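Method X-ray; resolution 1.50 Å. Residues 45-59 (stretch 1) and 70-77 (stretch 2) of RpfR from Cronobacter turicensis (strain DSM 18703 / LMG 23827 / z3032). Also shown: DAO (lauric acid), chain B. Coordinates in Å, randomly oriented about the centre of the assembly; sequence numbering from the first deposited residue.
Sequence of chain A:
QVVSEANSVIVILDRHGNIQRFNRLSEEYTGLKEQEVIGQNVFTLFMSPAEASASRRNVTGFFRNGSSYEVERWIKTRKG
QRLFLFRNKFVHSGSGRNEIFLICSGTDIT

Stretch 1, residues 45-59: LFMSPAEASASRRNV
Stretch 2, residues 70-77: EVERWIKT

A helix and the turn leading into it pack against a β-strand in this region of RpfR, the turn side held by a backbone hydrogen bond from the end of the preceding helix and the helix by a glutamate–arginine salt bridge, with the carboxylate of lauric acid bound where helix and strand meet. Stretch 1 ends one helix at Phe-46 (phi/psi -124/8), leaves helical geometry at Met-47 (-135/149), and starts a second helix at Pro-49 that runs through Val-59 and beyond. Stretch 2 is extended strand throughout, 70-77. The axes of helix 49-59 and the strand approach to 8.8 Å, their N-to-C directions 137° apart, so rising numbers in one meet falling numbers in the other: CA to CA, Phe-46 lies 5.0 Å from Lys-76, Met-47 5.3 Å from Ile-75, and Glu-51 6.9 Å from Arg-73. The contact buries 544 Å², both sides summed.

At the turn, Lys-76 N donates to Phe-46 O (2.8 Å, 175°), and Ile-75 CA adds a CA-H...O contact to the same Phe-46 O at 3.5 Å. Water 1 bridges the backbones, accepting from Ser-48 N (2.9 Å) and donating to Trp-74 O (2.8 Å). Ser-48 (chi1 p) caps the second helix: its OG accepts from Glu-51 N at 3.3 Å. Met-47 (m, t, t) starts with its CB directed away, yet its extended chain returns CE to within 4.0 Å of Ile-75 CD1 (Ile-75 m, m), an apolar contact, and 3.9 Å of Arg-73 CG. Lys-76 (m, t, p, t) lays its CD 3.9 Å from Met-47 C, its methylenes covering that backbone by van der Waals contact.

Glu-51 (m, m, chi3 -102°) points toward the strand and uses both carboxylate oxygens. OE1 accepts from Trp-74 N (2.8 Å) and, weakly, from Arg-73 NE (3.2 Å); OE2 accepts from Arg-73 NH1 (3.2 Å), completing the salt bridge. The anionic carboxylate thus offsets the guanidinium charge while satisfying a strand amide. Water 2 donates to Glu-51 OE1 (2.8 Å) and Glu-72 O (3.1 Å). Arg-73 (chi1 t, chi2 96°, chi3 m, chi4 160°) leaves its CA sideways but bends its guanidinium to the helix, one face covered by Glu-51 O and Ser-55 N.

Helix and strand jointly bind the lauric acid carboxylate, the guanidinium supplying a cationic donor: DAO O1 accepts from Arg-73 NH2 (2.6 Å) and Ser-55 OG (2.7 Å; chi1 t), and DAO O2 from Asn-58 ND2 (3.0 Å; chi1 m, chi2 8°). Farther along the acyl chain, DAO C10 lies over one face of the Phe-46 ring (chi1 m, chi2 -62°), 3.9 Å from Phe-46 CD2, while Ile-75 CG2 is 3.9 Å from DAO C9.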

# COMPACT_ATOMS: atom_id res chain seq x y z
N LEU A 45 0.58 4.52 -9.31
CA LEU A 45 0.97 3.23 -9.85
C LEU A 45 -0.12 2.17 -9.67
O LEU A 45 -0.31 1.33 -10.56
CB LEU A 45 2.28 2.79 -9.18
CG LEU A 45 3.01 1.53 -9.66
CD1 LEU A 45 3.14 1.48 -11.17
CD2 LEU A 45 4.39 1.50 -9.00
N PHE A 46 -0.84 2.19 -8.55
CA PHE A 46 -1.70 1.06 -8.19
C PHE A 46 -3.17 1.41 -7.96
O PHE A 46 -3.93 0.54 -7.52
CB PHE A 46 -1.16 0.32 -6.96
CG PHE A 46 0.19 -0.28 -7.17
CD1 PHE A 46 0.38 -1.27 -8.12
CD2 PHE A 46 1.28 0.14 -6.41
CE1 PHE A 46 1.63 -1.83 -8.31
CE2 PHE A 46 2.52 -0.42 -6.60
CZ PHE A 46 2.70 -1.41 -7.55
N MET A 47 -3.59 2.64 -8.24
CA MET A 47 -4.96 3.02 -7.96
C MET A 47 -5.57 3.79 -9.13
O MET A 47 -4.88 4.50 -9.87
CB MET A 47 -5.06 3.87 -6.69
CG MET A 47 -4.46 3.22 -5.46
SD MET A 47 -4.63 4.27 -4.01
CE MET A 47 -3.60 3.38 -2.86
N SER A 48 -6.88 3.63 -9.27
CA SER A 48 -7.65 4.44 -10.18
C SER A 48 -7.61 5.89 -9.72
O SER A 48 -7.27 6.18 -8.57
CB SER A 48 -9.10 3.97 -10.17
OG SER A 48 -9.67 4.24 -8.90
N PRO A 49 -7.95 6.84 -10.60
CA PRO A 49 -7.89 8.25 -10.17
C PRO A 49 -8.72 8.53 -8.94
O PRO A 49 -8.26 9.25 -8.04
CB PRO A 49 -8.36 9.01 -11.41
CG PRO A 49 -7.95 8.14 -12.55
CD PRO A 49 -8.16 6.73 -12.05
N ALA A 50 -9.93 7.97 -8.86
CA ALA A 50 -10.79 8.24 -7.72
C ALA A 50 -10.20 7.66 -6.44
O ALA A 50 -10.25 8.31 -5.38
CB ALA A 50 -12.18 7.64 -7.96
N GLU A 51 -9.68 6.44 -6.50
CA GLU A 51 -9.08 5.84 -5.31
C GLU A 51 -7.81 6.57 -4.92
O GLU A 51 -7.56 6.80 -3.73
CB GLU A 51 -8.81 4.36 -5.55
CG GLU A 51 -10.05 3.50 -5.53
CD GLU A 51 -10.67 3.43 -4.15
OE1 GLU A 51 -10.48 2.42 -3.47
OE2 GLU A 51 -11.32 4.41 -3.74
N ALA A 52 -6.99 6.95 -5.91
CA ALA A 52 -5.75 7.66 -5.63
C ALA A 52 -6.02 8.98 -4.92
O ALA A 52 -5.30 9.35 -3.97
CB ALA A 52 -4.99 7.90 -6.93
N SER A 53 -7.02 9.72 -5.38
CA SER A 53 -7.33 11.01 -4.76
C SER A 53 -7.74 10.82 -3.31
O SER A 53 -7.27 11.53 -2.42
CB SER A 53 -8.42 11.72 -5.55
OG SER A 53 -7.91 12.17 -6.79
N ALA A 54 -8.63 9.86 -3.05
CA ALA A 54 -9.04 9.62 -1.67
C ALA A 54 -7.86 9.16 -0.83
O ALA A 54 -7.66 9.65 0.29
CB ALA A 54 -10.15 8.57 -1.64
N SER A 55 -7.07 8.24 -1.36
CA SER A 55 -5.96 7.65 -0.62
C SER A 55 -4.88 8.68 -0.32
O SER A 55 -4.35 8.73 0.80
CB SER A 55 -5.38 6.51 -1.44
OG SER A 55 -4.45 5.75 -0.69
N ARG A 56 -4.53 9.50 -1.31
CA ARG A 56 -3.53 10.54 -1.10
C ARG A 56 -3.95 11.48 0.02
O ARG A 56 -3.14 11.86 0.87
CB ARG A 56 -3.29 11.29 -2.41
CG ARG A 56 -2.03 12.12 -2.46
CD ARG A 56 -1.73 12.60 -3.89
NE ARG A 56 -2.94 12.68 -4.71
CZ ARG A 56 -3.17 11.98 -5.82
NH1 ARG A 56 -2.26 11.15 -6.31
NH2 ARG A 56 -4.32 12.14 -6.46
N ARG A 57 -5.23 11.86 0.05
CA ARG A 57 -5.71 12.74 1.13
C ARG A 57 -5.64 12.04 2.48
O ARG A 57 -5.34 12.68 3.49
CB ARG A 57 -7.13 13.22 0.84
CG ARG A 57 -7.21 14.16 -0.34
CD ARG A 57 -8.64 14.59 -0.61
NE ARG A 57 -8.78 15.17 -1.94
CZ ARG A 57 -9.61 14.75 -2.89
NH1 ARG A 57 -10.45 13.73 -2.67
NH2 ARG A 57 -9.62 15.36 -4.06
N ASN A 58 -5.94 10.74 2.52
CA ASN A 58 -5.83 9.98 3.76
C ASN A 58 -4.40 10.00 4.28
O ASN A 58 -4.15 10.25 5.47
CB ASN A 58 -6.26 8.53 3.53
CG ASN A 58 -7.74 8.35 3.49
OD1 ASN A 58 -8.51 9.31 3.50
ND2 ASN A 58 -8.17 7.08 3.45
N VAL A 59 -3.44 9.72 3.41
CA VAL A 59 -2.05 9.61 3.86
C VAL A 59 -1.54 10.97 4.31
O VAL A 59 -0.91 11.10 5.37
CB VAL A 59 -1.17 8.97 2.77
CG1 VAL A 59 0.30 9.02 3.16
CG2 VAL A 59 -1.63 7.53 2.53
N GLU A 70 -7.96 1.56 9.79
CA GLU A 70 -8.19 0.62 8.71
C GLU A 70 -8.98 1.29 7.60
O GLU A 70 -9.78 2.20 7.84
CB GLU A 70 -8.97 -0.63 9.18
CG GLU A 70 -8.22 -1.46 10.18
CD GLU A 70 -8.94 -2.72 10.60
OE1 GLU A 70 -9.96 -3.09 9.97
OE2 GLU A 70 -8.47 -3.32 11.58
N VAL A 71 -8.73 0.84 6.38
CA VAL A 71 -9.40 1.38 5.21
C VAL A 71 -9.50 0.28 4.16
O VAL A 71 -8.66 -0.62 4.12
CB VAL A 71 -8.62 2.61 4.67
CG1 VAL A 71 -7.28 2.19 4.10
CG2 VAL A 71 -9.45 3.37 3.63
N GLU A 72 -10.51 0.38 3.31
CA GLU A 72 -10.65 -0.51 2.16
C GLU A 72 -10.33 0.27 0.89
O GLU A 72 -10.82 1.39 0.69
CB GLU A 72 -12.06 -1.13 2.09
CG GLU A 72 -12.41 -1.96 3.32
CD GLU A 72 -13.79 -2.61 3.25
OE1 GLU A 72 -14.39 -2.65 2.16
OE2 GLU A 72 -14.26 -3.07 4.31
N ARG A 73 -9.50 -0.33 0.04
CA ARG A 73 -9.01 0.33 -1.16
C ARG A 73 -9.05 -0.66 -2.31
O ARG A 73 -8.56 -1.78 -2.18
CB ARG A 73 -7.55 0.78 -0.93
CG ARG A 73 -7.02 1.88 -1.81
CD ARG A 73 -7.14 3.21 -1.11
NE ARG A 73 -8.49 3.69 -1.26
CZ ARG A 73 -9.07 4.62 -0.50
NH1 ARG A 73 -10.32 4.97 -0.77
NH2 ARG A 73 -8.44 5.17 0.51
N TRP A 74 -9.63 -0.24 -3.43
CA TRP A 74 -9.54 -1.03 -4.65
C TRP A 74 -8.16 -0.78 -5.26
O TRP A 74 -7.75 0.37 -5.41
CB TRP A 74 -10.63 -0.62 -5.64
CG TRP A 74 -11.99 -1.19 -5.32
CD1 TRP A 74 -13.05 -0.54 -4.76
CD2 TRP A 74 -12.43 -2.54 -5.57
NE1 TRP A 74 -14.11 -1.40 -4.62
CE2 TRP A 74 -13.76 -2.63 -5.12
CE3 TRP A 74 -11.84 -3.67 -6.13
CZ2 TRP A 74 -14.50 -3.80 -5.21
CZ3 TRP A 74 -12.57 -4.83 -6.22
CH2 TRP A 74 -13.89 -4.89 -5.76
N ILE A 75 -7.47 -1.86 -5.63
CA ILE A 75 -6.08 -1.82 -6.05
C ILE A 75 -5.95 -2.51 -7.40
O ILE A 75 -6.51 -3.59 -7.62
CB ILE A 75 -5.16 -2.54 -5.03
CG1 ILE A 75 -5.20 -1.84 -3.66
CG2 ILE A 75 -3.74 -2.67 -5.54
CD1 ILE A 75 -4.72 -0.42 -3.67
N LYS A 76 -5.19 -1.89 -8.31
CA LYS A 76 -4.92 -2.46 -9.63
C LYS A 76 -3.88 -3.57 -9.50
O LYS A 76 -2.74 -3.32 -9.09
CB LYS A 76 -4.41 -1.36 -10.56
CG LYS A 76 -5.40 -0.22 -10.77
CD LYS A 76 -4.81 0.92 -11.62
CE LYS A 76 -4.56 0.50 -13.06
NZ LYS A 76 -4.04 1.63 -13.90
N THR A 77 -4.26 -4.78 -9.88
CA THR A 77 -3.37 -5.93 -9.87
C THR A 77 -3.28 -6.52 -11.27
O THR A 77 -3.97 -6.10 -12.20
CB THR A 77 -3.87 -7.02 -8.90
OG1 THR A 77 -4.93 -7.75 -9.51
CG2 THR A 77 -4.35 -6.41 -7.58
O1 DAO B . -5.99 4.92 1.42
O2 DAO B . -5.76 5.31 3.55
C1 DAO B . -5.27 4.91 2.46
C2 DAO B . -3.81 4.43 2.34
C3 DAO B . -3.71 3.11 1.55
C4 DAO B . -2.27 2.77 1.08
C5 DAO B . -2.25 1.38 0.42
C6 DAO B . -0.92 0.93 -0.22
C7 DAO B . -1.23 0.18 -1.54
C8 DAO B . -0.26 -0.94 -1.93
C9 DAO B . -0.84 -1.69 -3.13
C10 DAO B . 0.16 -2.58 -3.89
C11 DAO B . 0.25 -4.00 -3.33
C12 DAO B . -0.88 -4.88 -3.86
O HOH W 1 -7.97 1.25 -8.02
O HOH W 2 -12.63 2.15 -1.71
O HOH W 3 -11.11 6.72 1.77